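Local atomic coordinates of serine acetyltransferase (Entamoeba histolytica, PDB entry 3P47), a protein that probably catalyses the transfer of an acetyl group from acetyl-CoA to the hydroxyl of L-serine, a step on the route to cysteine, and binds L-cysteine. Residues A[11-16]-A[97-102]; A[163-168]-A[182-187]; A[176-181]-A[196-201]; A[207-212]-A[239-244]. All coordinates share one frame; numbering follows the deposited sequence.

Contact 1 (A[11-16]-A[97-102])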
loop_
_atom_site.group_PDB
_atom_site.type_symbol
_atom_site.label_atom_id
_atom_site.label_comp_id
_atom_site.label_asym_id
_atom_site.label_seq_id
_atom_site.Cartn_x
_atom_site.Cartn_y
_atom_site.Cartn_z
ATOM N N ALA A 11 2.674 30.148 14.511
ATOM C CA ALA A 11 2.451 30.468 13.074
ATOM C C ALA A 11 3.361 31.609 12.648
ATOM O O ALA A 11 3.895 31.618 11.545
ATOM C CB ALA A 11 1.007 30.843 12.830
ATOM N N HIS A 12 3.553 32.589 13.537
ATOM C CA HIS A 12 4.514 33.675 13.263
ATOM C C HIS A 12 5.955 33.174 13.090
ATOM O O HIS A 12 6.628 33.560 12.145
ATOM C CB HIS A 12 4.432 34.749 14.366
ATOM C CG HIS A 12 5.467 35.822 14.213
ATOM N ND1 HIS A 12 5.374 36.801 13.250
ATOM C CD2 HIS A 12 6.642 36.027 14.848
ATOM C CE1 HIS A 12 6.446 37.576 13.313
ATOM N NE2 HIS A 12 7.231 37.126 14.271
ATOM N N GLN A 13 6.422 32.322 14.009
ATOM C CA GLN A 13 7.752 31.773 13.945
ATOM C C GLN A 13 7.925 30.959 12.637
ATOM O O GLN A 13 8.913 31.107 11.926
ATOM C CB GLN A 13 8.025 30.912 15.187
ATOM C CG GLN A 13 9.341 30.150 15.164
ATOM C CD GLN A 13 10.591 31.011 14.967
ATOM O OE1 GLN A 13 10.655 32.173 15.395
ATOM N NE2 GLN A 13 11.612 30.418 14.350
ATOM N N LEU A 14 6.940 30.124 12.334
ATOM C CA LEU A 14 7.010 29.292 11.117
ATOM C C LEU A 14 6.991 30.156 9.857
ATOM O O LEU A 14 7.648 29.851 8.860
ATOM C CB LEU A 14 5.844 28.337 11.085
ATOM C CG LEU A 14 5.932 27.114 12.008
ATOM C CD1 LEU A 14 4.602 26.370 11.998
ATOM C CD2 LEU A 14 7.084 26.183 11.669
ATOM N N TYR A 15 6.227 31.238 9.892
ATOM C CA TYR A 15 6.214 32.149 8.737
ATOM C C TYR A 15 7.547 32.867 8.490
ATOM O O TYR A 15 7.956 33.088 7.334
ATOM C CB TYR A 15 5.092 33.160 8.896
ATOM C CG TYR A 15 5.006 34.093 7.716
ATOM C CD1 TYR A 15 4.595 33.622 6.481
ATOM C CD2 TYR A 15 5.382 35.435 7.831
ATOM C CE1 TYR A 15 4.539 34.468 5.377
ATOM C CE2 TYR A 15 5.301 36.302 6.735
ATOM C CZ TYR A 15 4.883 35.796 5.511
ATOM O OH TYR A 15 4.801 36.610 4.399
ATOM N N GLU A 16 8.212 33.256 9.575
ATOM C CA GLU A 16 9.513 33.915 9.504
ATOM C C GLU A 16 10.558 32.898 9.027
ATOM O O GLU A 16 11.494 33.227 8.319
ATOM C CB GLU A 16 9.902 34.495 10.886
ATOM C CG GLU A 16 9.041 35.697 11.387
ATOM C CD GLU A 16 8.805 36.802 10.335
ATOM O OE1 GLU A 16 9.747 37.196 9.611
ATOM O OE2 GLU A 16 7.654 37.287 10.223
ATOM N N LYS A 97 6.822 22.170 19.510
ATOM C CA LYS A 97 7.852 21.479 18.750
ATOM C C LYS A 97 7.823 21.767 17.240
ATOM O O LYS A 97 8.728 21.337 16.527
ATOM C CB LYS A 97 7.694 19.979 18.954
ATOM C CG LYS A 97 8.115 19.493 20.334
ATOM C CD LYS A 97 9.636 19.328 20.412
ATOM C CE LYS A 97 10.065 18.880 21.802
ATOM N NZ LYS A 97 10.017 19.994 22.793
ATOM N N LEU A 98 6.809 22.459 16.742
ATOM C CA LEU A 98 6.702 22.566 15.272
ATOM C C LEU A 98 7.908 23.306 14.642
ATOM O O LEU A 98 8.364 22.922 13.575
ATOM C CB LEU A 98 5.360 23.144 14.785
ATOM C CG LEU A 98 4.092 22.330 15.075
ATOM C CD1 LEU A 98 2.912 23.119 14.659
ATOM C CD2 LEU A 98 4.143 20.988 14.348
ATOM N N PRO A 99 8.423 24.375 15.295
ATOM C CA PRO A 99 9.591 25.016 14.645
ATOM C C PRO A 99 10.794 24.077 14.557
ATOM O O PRO A 99 11.448 24.012 13.493
ATOM C CB PRO A 99 9.881 26.238 15.565
ATOM C CG PRO A 99 8.532 26.609 16.098
ATOM C CD PRO A 99 7.874 25.213 16.383
ATOM N N SER A 100 11.049 23.279 15.594
ATOM C CA SER A 100 12.179 22.333 15.531
ATOM C C SER A 100 11.913 21.254 14.479
ATOM O O SER A 100 12.825 20.833 13.782
ATOM C CB SER A 100 12.555 21.701 16.898
ATOM O OG SER A 100 11.460 21.037 17.504
ATOM N N ILE A 101 10.658 20.797 14.395
ATOM C CA ILE A 101 10.310 19.773 13.388
ATOM C C ILE A 101 10.505 20.314 11.985
ATOM O O ILE A 101 11.021 19.596 11.082
ATOM C CB ILE A 101 8.900 19.191 13.621
ATOM C CG1 ILE A 101 8.887 18.445 14.959
ATOM C CG2 ILE A 101 8.517 18.249 12.453
ATOM C CD1 ILE A 101 7.424 18.134 15.467
ATOM N N LYS A 102 10.128 21.572 11.784
ATOM C CA LYS A 102 10.375 22.213 10.475
ATOM C C LYS A 102 11.867 22.156 10.110
ATOM O O LYS A 102 12.225 21.829 8.971
ATOM C CB LYS A 102 9.828 23.645 10.455
ATOM C CG LYS A 102 10.292 24.493 9.236
ATOM C CD LYS A 102 9.570 24.051 7.940
ATOM C CE LYS A 102 10.315 24.658 6.721
ATOM N NZ LYS A 102 10.206 26.131 6.852
HETATM O O HOH W 1 7.916 27.194 7.928
#

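Contact 2 (A[163-168]-A[182-187]). With CYS (cysteine), chain B.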
loop_
_atom_site.group_PDB
_atom_site.type_symbol
_atom_site.label_atom_id
_atom_site.label_comp_id
_atom_site.label_asym_id
_atom_site.label_seq_id
_atom_site.Cartn_x
_atom_site.Cartn_y
_atom_site.Cartn_z
ATOM N N TYR A 163 -1.533 4.903 3.111
ATOM C CA TYR A 163 -1.146 5.786 2.001
ATOM C C TYR A 163 0.201 5.436 1.337
ATOM O O TYR A 163 0.370 5.627 0.124
ATOM C CB TYR A 163 -1.152 7.240 2.486
ATOM C CG TYR A 163 -0.946 8.245 1.355
ATOM C CD1 TYR A 163 -1.915 8.386 0.372
ATOM C CD2 TYR A 163 0.212 9.038 1.276
ATOM C CE1 TYR A 163 -1.760 9.274 -0.684
ATOM C CE2 TYR A 163 0.380 9.960 0.232
ATOM C CZ TYR A 163 -0.625 10.066 -0.746
ATOM O OH TYR A 163 -0.532 10.919 -1.822
ATOM N N THR A 164 1.160 4.945 2.111
ATOM C CA THR A 164 2.526 4.751 1.616
ATOM C C THR A 164 3.099 3.359 1.770
ATOM O O THR A 164 4.198 3.076 1.276
ATOM C CB THR A 164 3.497 5.702 2.359
ATOM O OG1 THR A 164 3.558 5.296 3.737
ATOM C CG2 THR A 164 3.060 7.145 2.215
ATOM N N SER A 165 2.410 2.507 2.550
ATOM C CA SER A 165 2.866 1.168 2.894
ATOM C C SER A 165 4.108 1.175 3.773
ATOM O O SER A 165 4.800 0.183 3.870
ATOM C CB SER A 165 3.048 0.243 1.650
ATOM O OG SER A 165 1.870 0.301 0.863
ATOM N N ILE A 166 4.367 2.315 4.405
ATOM C CA ILE A 166 5.496 2.486 5.310
ATOM C C ILE A 166 4.890 2.551 6.704
ATOM O O ILE A 166 3.941 3.317 6.948
ATOM C CB ILE A 166 6.253 3.805 5.054
ATOM C CG1 ILE A 166 6.835 3.841 3.627
ATOM C CG2 ILE A 166 7.344 4.011 6.154
ATOM C CD1 ILE A 166 7.304 5.243 3.218
ATOM N N ASP A 167 5.436 1.719 7.580
ATOM C CA ASP A 167 4.841 1.375 8.866
ATOM C C ASP A 167 5.802 1.827 9.937
ATOM O O ASP A 167 6.703 1.076 10.305
ATOM C CB ASP A 167 4.711 -0.148 8.905
ATOM C CG ASP A 167 3.839 -0.681 10.048
ATOM O OD1 ASP A 167 3.463 0.052 10.998
ATOM O OD2 ASP A 167 3.539 -1.914 9.960
ATOM N N ILE A 168 5.605 3.050 10.436
ATOM C CA ILE A 168 6.456 3.577 11.505
ATOM C C ILE A 168 5.645 3.777 12.765
ATOM O O ILE A 168 4.662 4.507 12.758
ATOM C CB ILE A 168 7.131 4.907 11.092
ATOM C CG1 ILE A 168 7.925 4.720 9.813
ATOM C CG2 ILE A 168 8.053 5.420 12.174
ATOM C CD1 ILE A 168 8.443 6.117 9.252
ATOM N N HIS A 182 11.798 4.635 -1.726
ATOM C CA HIS A 182 10.813 3.645 -2.257
ATOM C C HIS A 182 9.809 3.300 -1.148
ATOM O O HIS A 182 8.677 3.704 -1.236
ATOM C CB HIS A 182 11.490 2.427 -2.890
ATOM C CG HIS A 182 12.360 2.764 -4.074
ATOM N ND1 HIS A 182 11.842 3.235 -5.261
ATOM C CD2 HIS A 182 13.698 2.675 -4.255
ATOM C CE1 HIS A 182 12.820 3.420 -6.129
ATOM N NE2 HIS A 182 13.960 3.101 -5.543
ATOM N N GLY A 183 10.245 2.544 -0.145
ATOM C CA GLY A 183 9.609 2.608 1.167
ATOM C C GLY A 183 8.599 1.506 1.397
ATOM O O GLY A 183 8.312 1.197 2.541
ATOM N N VAL A 184 8.008 0.940 0.327
ATOM C CA VAL A 184 6.985 -0.122 0.562
ATOM C C VAL A 184 7.578 -1.235 1.407
ATOM O O VAL A 184 8.635 -1.774 1.095
ATOM C CB VAL A 184 6.331 -0.659 -0.749
ATOM C CG1 VAL A 184 5.544 -1.999 -0.481
ATOM C CG2 VAL A 184 5.384 0.420 -1.350
ATOM N N GLY A 185 6.905 -1.566 2.500
ATOM C CA GLY A 185 7.329 -2.706 3.284
ATOM C C GLY A 185 8.252 -2.327 4.425
ATOM O O GLY A 185 8.630 -3.213 5.223
ATOM N N VAL A 186 8.614 -1.032 4.530
ATOM C CA VAL A 186 9.457 -0.618 5.659
ATOM C C VAL A 186 8.669 -0.736 6.949
ATOM O O VAL A 186 7.525 -0.311 6.997
ATOM C CB VAL A 186 9.999 0.822 5.473
ATOM C CG1 VAL A 186 10.578 1.392 6.791
ATOM C CG2 VAL A 186 11.087 0.801 4.416
ATOM N N VAL A 187 9.252 -1.349 7.982
ATOM C CA VAL A 187 8.596 -1.423 9.281
ATOM C C VAL A 187 9.589 -0.939 10.336
ATOM O O VAL A 187 10.708 -1.468 10.415
ATOM C CB VAL A 187 8.131 -2.857 9.593
ATOM C CG1 VAL A 187 7.671 -2.960 11.021
ATOM C CG2 VAL A 187 6.967 -3.298 8.613
HETATM N N CYS B . 15.994 5.711 -6.093
HETATM C CA CYS B . 17.379 5.195 -6.310
HETATM C C CYS B . 17.800 5.305 -7.787
HETATM O O CYS B . 18.851 4.840 -8.163
HETATM C CB CYS B . 17.430 3.741 -5.858
HETATM S SG CYS B . 16.486 2.818 -6.987
HETATM O OXT CYS B . 17.090 5.840 -8.626
HETATM O O HOH W 2 6.165 4.098 -0.295
HETATM O O HOH W 3 5.403 -1.655 5.772
#

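Contact 3 (A[176-181]-A[196-201]). With CYS (cysteine), chain B.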
loop_
_atom_site.group_PDB
_atom_site.type_symbol
_atom_site.label_atom_id
_atom_site.label_comp_id
_atom_site.label_asym_id
_atom_site.label_seq_id
_atom_site.Cartn_x
_atom_site.Cartn_y
_atom_site.Cartn_z
ATOM N N GLY A 176 17.590 13.545 12.479
ATOM C CA GLY A 176 17.496 14.191 11.151
ATOM C C GLY A 176 18.278 13.565 10.004
ATOM O O GLY A 176 18.946 12.545 10.165
ATOM N N HIS A 177 18.230 14.242 8.863
ATOM C CA HIS A 177 18.794 13.743 7.618
ATOM C C HIS A 177 18.360 12.318 7.399
ATOM O O HIS A 177 19.201 11.422 7.096
ATOM C CB HIS A 177 20.324 13.847 7.661
ATOM C CG HIS A 177 20.818 15.272 7.771
ATOM N ND1 HIS A 177 21.005 16.086 6.668
ATOM C CD2 HIS A 177 21.172 16.009 8.847
ATOM C CE1 HIS A 177 21.462 17.265 7.056
ATOM N NE2 HIS A 177 21.553 17.255 8.379
ATOM N N PHE A 178 17.055 12.080 7.606
ATOM C CA PHE A 178 16.509 10.743 7.481
ATOM C C PHE A 178 15.893 10.574 6.086
ATOM O O PHE A 178 15.201 11.471 5.605
ATOM C CB PHE A 178 15.421 10.521 8.580
ATOM C CG PHE A 178 14.820 9.143 8.587
ATOM C CD1 PHE A 178 15.619 8.018 8.757
ATOM C CD2 PHE A 178 13.435 8.977 8.518
ATOM C CE1 PHE A 178 15.047 6.731 8.758
ATOM C CE2 PHE A 178 12.850 7.681 8.512
ATOM C CZ PHE A 178 13.643 6.571 8.668
ATOM N N PHE A 179 16.126 9.417 5.469
ATOM C CA PHE A 179 15.585 9.140 4.143
ATOM C C PHE A 179 15.183 7.679 4.023
ATOM O O PHE A 179 16.008 6.795 4.222
ATOM C CB PHE A 179 16.618 9.514 3.069
ATOM C CG PHE A 179 16.186 9.220 1.622
ATOM C CD1 PHE A 179 14.919 9.546 1.178
ATOM C CD2 PHE A 179 17.122 8.737 0.707
ATOM C CE1 PHE A 179 14.536 9.313 -0.171
ATOM C CE2 PHE A 179 16.770 8.524 -0.655
ATOM C CZ PHE A 179 15.472 8.815 -1.064
ATOM N N ILE A 180 13.907 7.461 3.689
ATOM C CA ILE A 180 13.402 6.160 3.197
ATOM C C ILE A 180 13.158 6.334 1.691
ATOM O O ILE A 180 12.336 7.148 1.288
ATOM C CB ILE A 180 12.049 5.773 3.864
ATOM C CG1 ILE A 180 12.219 5.631 5.396
ATOM C CG2 ILE A 180 11.480 4.463 3.177
ATOM C CD1 ILE A 180 10.859 5.703 6.201
ATOM N N ASP A 181 13.880 5.546 0.893
ATOM C CA ASP A 181 13.693 5.496 -0.552
ATOM C C ASP A 181 12.808 4.332 -0.907
ATOM O O ASP A 181 13.037 3.224 -0.418
ATOM C CB ASP A 181 15.039 5.322 -1.272
ATOM C CG ASP A 181 14.957 5.728 -2.742
ATOM O OD1 ASP A 181 13.885 6.187 -3.177
ATOM O OD2 ASP A 181 15.963 5.608 -3.447
ATOM N N GLU A 196 21.456 9.800 13.052
ATOM C CA GLU A 196 21.436 10.791 11.974
ATOM C C GLU A 196 21.858 10.141 10.648
ATOM O O GLU A 196 22.611 9.150 10.628
ATOM C CB GLU A 196 22.409 11.953 12.314
ATOM C CG GLU A 196 22.172 13.254 11.542
ATOM C CD GLU A 196 21.114 14.193 12.139
ATOM O OE1 GLU A 196 20.735 15.171 11.447
ATOM O OE2 GLU A 196 20.653 13.976 13.280
ATOM N N TRP A 197 21.392 10.710 9.535
ATOM C CA TRP A 197 21.811 10.211 8.212
ATOM C C TRP A 197 21.579 8.710 8.075
ATOM O O TRP A 197 22.475 7.944 7.656
ATOM C CB TRP A 197 23.295 10.551 7.951
ATOM C CG TRP A 197 23.477 11.943 7.442
ATOM C CD1 TRP A 197 23.938 13.021 8.133
ATOM C CD2 TRP A 197 23.202 12.391 6.119
ATOM N NE1 TRP A 197 23.965 14.133 7.315
ATOM C CE2 TRP A 197 23.534 13.761 6.065
ATOM C CE3 TRP A 197 22.743 11.748 4.947
ATOM C CZ2 TRP A 197 23.374 14.528 4.906
ATOM C CZ3 TRP A 197 22.564 12.519 3.789
ATOM C CH2 TRP A 197 22.899 13.895 3.783
ATOM N N CYS A 198 20.365 8.264 8.431
ATOM C CA CYS A 198 19.983 6.903 8.116
ATOM C C CYS A 198 19.301 6.847 6.752
ATOM O O CYS A 198 18.415 7.643 6.481
ATOM C CB CYS A 198 19.073 6.324 9.227
ATOM S SG CYS A 198 18.814 4.555 9.021
ATOM N N ARG A 199 19.753 5.924 5.910
ATOM C CA ARG A 199 19.159 5.696 4.613
ATOM C C ARG A 199 18.580 4.301 4.550
ATOM O O ARG A 199 19.291 3.323 4.663
ATOM C CB ARG A 199 20.199 5.922 3.491
ATOM C CG ARG A 199 19.646 5.733 2.077
ATOM C CD ARG A 199 20.737 6.071 1.017
ATOM N NE ARG A 199 21.258 7.419 1.167
ATOM C CZ ARG A 199 22.437 7.857 0.723
ATOM N NH1 ARG A 199 23.284 7.049 0.090
ATOM N NH2 ARG A 199 22.773 9.125 0.924
ATOM N N ILE A 200 17.281 4.204 4.336
ATOM C CA ILE A 200 16.587 2.896 4.386
ATOM C C ILE A 200 15.832 2.658 3.091
ATOM O O ILE A 200 15.209 3.548 2.593
ATOM C CB ILE A 200 15.591 2.887 5.566
ATOM C CG1 ILE A 200 16.362 2.856 6.889
ATOM C CG2 ILE A 200 14.584 1.691 5.482
ATOM C CD1 ILE A 200 15.439 3.174 8.107
ATOM N N TYR A 201 15.910 1.431 2.574
ATOM C CA TYR A 201 15.203 1.030 1.376
ATOM C C TYR A 201 13.913 0.261 1.619
ATOM O O TYR A 201 13.544 -0.066 2.753
ATOM C CB TYR A 201 16.163 0.242 0.474
ATOM C CG TYR A 201 17.178 1.182 -0.146
ATOM C CD1 TYR A 201 16.865 1.915 -1.306
ATOM C CD2 TYR A 201 18.417 1.403 0.457
ATOM C CE1 TYR A 201 17.771 2.817 -1.882
ATOM C CE2 TYR A 201 19.329 2.331 -0.107
ATOM C CZ TYR A 201 18.999 3.016 -1.262
ATOM O OH TYR A 201 19.885 3.909 -1.832
HETATM N N CYS B . 15.994 5.711 -6.093
HETATM C CA CYS B . 17.379 5.195 -6.310
HETATM C C CYS B . 17.800 5.305 -7.787
HETATM O O CYS B . 18.851 4.840 -8.163
HETATM C CB CYS B . 17.430 3.741 -5.858
HETATM S SG CYS B . 16.486 2.818 -6.987
HETATM O OXT CYS B . 17.090 5.840 -8.626
HETATM O O HOH W 4 18.317 9.584 9.960
HETATM O O HOH W 5 19.744 9.616 5.000
HETATM O O HOH W 6 18.554 5.671 -3.175
#

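Contact 4 (A[207-212]-A[239-244]). With CYS (cysteine), chain C.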
loop_
_atom_site.group_PDB
_atom_site.type_symbol
_atom_site.label_atom_id
_atom_site.label_comp_id
_atom_site.label_asym_id
_atom_site.label_seq_id
_atom_site.Cartn_x
_atom_site.Cartn_y
_atom_site.Cartn_z
ATOM N N GLY A 207 12.851 -4.031 13.673
ATOM C CA GLY A 207 11.638 -4.500 14.327
ATOM C C GLY A 207 11.896 -5.665 15.231
ATOM O O GLY A 207 12.973 -5.773 15.791
ATOM N N ALA A 208 10.871 -6.501 15.394
ATOM C CA ALA A 208 10.971 -7.695 16.212
ATOM C C ALA A 208 9.951 -8.701 15.683
ATOM O O ALA A 208 8.950 -8.320 15.036
ATOM C CB ALA A 208 10.668 -7.367 17.686
ATOM N N MET A 209 10.214 -9.969 15.975
ATOM C CA MET A 209 9.279 -11.061 15.731
ATOM C C MET A 209 9.037 -11.785 17.050
ATOM O O MET A 209 9.956 -11.922 17.846
ATOM C CB MET A 209 9.938 -12.087 14.849
ATOM C CG MET A 209 10.257 -11.697 13.473
ATOM S SD MET A 209 10.651 -13.265 12.705
ATOM C CE MET A 209 12.156 -13.801 13.536
ATOM N N HIS A 210 7.845 -12.334 17.250
ATOM C CA HIS A 210 7.574 -13.033 18.491
ATOM C C HIS A 210 6.989 -14.418 18.211
ATOM O O HIS A 210 5.815 -14.545 17.873
ATOM C CB HIS A 210 6.627 -12.202 19.367
ATOM C CG HIS A 210 7.086 -10.785 19.552
ATOM N ND1 HIS A 210 8.240 -10.466 20.231
ATOM C CD2 HIS A 210 6.566 -9.612 19.120
ATOM C CE1 HIS A 210 8.409 -9.150 20.220
ATOM N NE2 HIS A 210 7.397 -8.608 19.560
ATOM N N PHE A 211 7.836 -15.433 18.338
ATOM C CA PHE A 211 7.412 -16.828 18.237
ATOM C C PHE A 211 6.469 -17.200 19.377
ATOM O O PHE A 211 6.745 -16.925 20.554
ATOM C CB PHE A 211 8.630 -17.763 18.260
ATOM C CG PHE A 211 9.463 -17.732 17.007
ATOM C CD1 PHE A 211 8.912 -17.367 15.780
ATOM C CD2 PHE A 211 10.808 -18.109 17.052
ATOM C CE1 PHE A 211 9.683 -17.333 14.639
ATOM C CE2 PHE A 211 11.607 -18.094 15.905
ATOM C CZ PHE A 211 11.048 -17.711 14.692
ATOM N N GLN A 212 5.354 -17.841 19.020
ATOM C CA GLN A 212 4.314 -18.192 19.995
ATOM C C GLN A 212 4.818 -19.060 21.140
ATOM O O GLN A 212 5.613 -19.986 20.942
ATOM C CB GLN A 212 3.147 -18.885 19.306
ATOM C CG GLN A 212 2.263 -17.900 18.556
ATOM C CD GLN A 212 1.248 -18.592 17.697
ATOM O OE1 GLN A 212 1.446 -18.771 16.475
ATOM N NE2 GLN A 212 0.152 -19.020 18.327
ATOM N N LYS A 239 16.244 -7.529 7.231
ATOM C CA LYS A 239 15.406 -7.679 8.417
ATOM C C LYS A 239 16.304 -7.599 9.636
ATOM O O LYS A 239 17.062 -8.568 9.935
ATOM C CB LYS A 239 14.692 -9.045 8.432
ATOM C CG LYS A 239 13.843 -9.420 7.184
ATOM C CD LYS A 239 12.740 -8.409 6.998
ATOM C CE LYS A 239 11.825 -8.739 5.820
ATOM N NZ LYS A 239 12.523 -8.605 4.523
ATOM N N VAL A 240 16.215 -6.477 10.347
ATOM C CA VAL A 240 17.022 -6.234 11.552
ATOM C C VAL A 240 16.101 -6.317 12.776
ATOM O O VAL A 240 15.222 -5.472 12.949
ATOM C CB VAL A 240 17.659 -4.841 11.453
ATOM C CG1 VAL A 240 18.614 -4.570 12.626
ATOM C CG2 VAL A 240 18.362 -4.703 10.096
ATOM N N LEU A 241 16.297 -7.354 13.601
ATOM C CA LEU A 241 15.312 -7.740 14.599
ATOM C C LEU A 241 15.882 -7.837 16.011
ATOM O O LEU A 241 16.989 -8.342 16.222
ATOM C CB LEU A 241 14.669 -9.078 14.208
ATOM C CG LEU A 241 13.912 -9.142 12.846
ATOM C CD1 LEU A 241 13.442 -10.556 12.548
ATOM C CD2 LEU A 241 12.682 -8.242 12.820
ATOM N N GLY A 242 15.102 -7.348 16.967
ATOM C CA GLY A 242 15.415 -7.556 18.371
ATOM C C GLY A 242 16.044 -6.342 18.996
ATOM O O GLY A 242 16.281 -5.310 18.340
ATOM N N ASN A 243 16.321 -6.469 20.285
ATOM C CA ASN A 243 16.944 -5.390 21.007
ATOM C C ASN A 243 18.451 -5.530 20.782
ATOM O O ASN A 243 19.154 -6.021 21.658
ATOM C CB ASN A 243 16.601 -5.480 22.500
ATOM C CG ASN A 243 17.260 -4.365 23.314
ATOM O OD1 ASN A 243 17.683 -3.340 22.762
ATOM N ND2 ASN A 243 17.355 -4.563 24.631
ATOM N N ILE A 244 18.915 -5.131 19.591
ATOM C CA ILE A 244 20.315 -5.215 19.184
ATOM C C ILE A 244 20.809 -3.832 18.802
ATOM O O ILE A 244 19.996 -2.948 18.521
ATOM C CB ILE A 244 20.510 -6.210 18.008
ATOM C CG1 ILE A 244 19.663 -5.803 16.791
ATOM C CG2 ILE A 244 20.165 -7.641 18.451
ATOM C CD1 ILE A 244 19.937 -6.613 15.524
HETATM N N CYS C . 4.350 -5.384 16.663
HETATM C CA CYS C . 5.400 -6.186 17.362
HETATM C C CYS C . 6.140 -5.349 18.421
HETATM O O CYS C . 7.091 -5.805 19.011
HETATM C CB CYS C . 6.385 -6.705 16.322
HETATM S SG CYS C . 7.271 -5.335 15.724
HETATM O OXT CYS C . 5.814 -4.200 18.686
#

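Contact 1 (A[11-16]-A[97-102])
L14 and P99 mark the point where helices 2-20 and 84-115 face each other, their CA atoms 6.1 Å apart. The short axes of 11-16 and 97-102 run almost parallel, 9.6 Å apart at their closest and inclined by 19°. The second helix is kinked at P99: the proline has no amide hydrogen to give to the preceding turn, and the N of S100 makes no such bond either. L14 carries most of the packing. With CG beside the backbone N (chi1 -77°), it reaches across with its CD2 methyl, which lies 3.9 Å from K102 CB and also touches P99 CA. Its CD1 meets L98 CB at 4.3 Å. Farther out, Q13 brings its CG to 3.8 Å from the pyrrolidine CG of P99. The polar link is indirect. A water donates to L14 O (2.8 Å) and accepts from K102 NZ, whose ammonium also forms a salt bridge with D21. F47 of helix 38-47 touches both L98 and K102. The helices thus meet through aliphatic carbon, while water and a carboxylate satisfy the buried lysine beside them, which probably keeps its charge.

Contact 2 (A[163-168]-A[182-187])
The carboxylate of D167 lies alongside V187, OD2 being 3.9 Å from V187 CG2; with CG opposite the backbone N (chi1 -168°), the aspartate points the same way as the valine. In the other segment, the imidazole of H182 turns an edge to the sulfur of a bound cysteine, although the modelled separation is too short to be trusted. H182 ND1 is hydrogen-bonded to D167 of the second subunit, and D167 OD2 to H182 of the third. Between these groups the backbones pair. G185 N donates to S165 O at 3.1 Å, and D167 N to V186 O at 3.0 Å, both donors tilted out of the carbonyl planes. A water bridges S165 O and V186 O, so each carbonyl takes two donors; a second links T164 O to H182 O. G183 begins a type II turn; its O accepts from V186 N and lies in tight contact with I166 CG1, 3.2 Å away. D167 and V187 form a parallel bridge where helix 152-164 gives way to the left-handed beta-helix. Buried carbonyls are thereby satisfied by amides and water, while the D167-H182 bond ties the subunit interface to the ligand pocket, consistent with the Asp-His pair of the family's active site.

Contact 3 (A[176-181]-A[196-201])
F179 uses both its backbone groups on the neighbouring strand: its N donates to C198 O at 3.1 Å, and its O accepts from I200 N at 2.9 Å. The ladder continues with D181 N to I200 O, also 2.9 Å, the last donor lying nearly in line with the carbonyl. At the other end W197 N reaches G176 O, in the plane of that carbonyl, whereas G176 N to E196 OE2 is weak. Waters add second donors to G176 O and, weakly, to C198 O; the first of them also accepts from C198 N, and the other donates to H177 O. This in-register parallel pairing, 20 residues apart in sequence, joins successive coils of the left-handed beta-helix built from hexapeptide repeats. Side chains stack coil on coil as well. With its CG beside the backbone N (chi1 -63°), H177 lays its ring over the indole of W197 in an offset stack, centroids 4.2 Å apart and planes at 12°, and its CB sits over the indole five-membered ring. Facing the coil interior, F178 CE1 meets I200 CD1 at 3.6 Å, the methyl lying at the ring's edge. At the far end D181 OD2 accepts from the ammonium N of bound cysteine at 2.6 Å and from a water that in turn accepts from Y201 OH. That hydroxyl is also bonded to H210 N of the second subunit, whose H210 O is held by R199 NH1.

Contact 4 (A[207-212]-A[239-244])
V240 supplies the first bond of the parallel bridge between G207 and L241: its carbonyl O accepts from G207 N at 2.9 Å, nearly straight (N-H...O 165°), and so joins strands 205-207 and 239-241. L241 follows and provides the side-chain packing. Its CA approaches G207 O at 3.3 Å, and with CG set beside its own backbone N (chi1 -60°) the two methyls spread over the departing chain. CD2 comes to 3.6 Å from A208 N, while CD1 meets M209 at CG, 3.5 Å away, and at the terminal CE. W257 of the next coil packs on both L241 and M209. G242 then donates its N to G207 O at 2.9 Å, so G207 O meets the G242 amide and the L241 CA-H; the positive phi of G242 (101°) suits a glycine. Beyond the pairing, 207-212 leaves the coil as a long loop begins. A208 O lies 3.3 Å from CB of the bound cysteine, and H210 NE2 donates to the ligand's carboxylate O at 2.9 Å, almost linearly. R224 and D116 of the third subunit also bond that cysteine. Two backbone bonds and one leucine thus tie the loop's base to the next coil, probably helping to place the residues that line the pocket.

All four contacts are largely buried, but in different surroundings. Contact 1 lies among the amino-terminal helices, touches no other subunit and relies on aliphatic packing. The rest belong to the left-handed beta-helix, where backbone hydrogen bonds join the coils, with side chains packed around them. Contacts 2 and 3 join the same two neighbouring coils and meet inside them, V186 CG2 packing on I180 and I200. Contact 4, on later coils, shares with contact 2 the sheet containing strands 187-188 and 205-207; their nearest atoms are about 5 Å apart, without touching. Contacts 2 and 3 touch one bound cysteine and contact 4 another: D181 and H210 approach the ligand from adjacent subunits, which places each pocket at an interface.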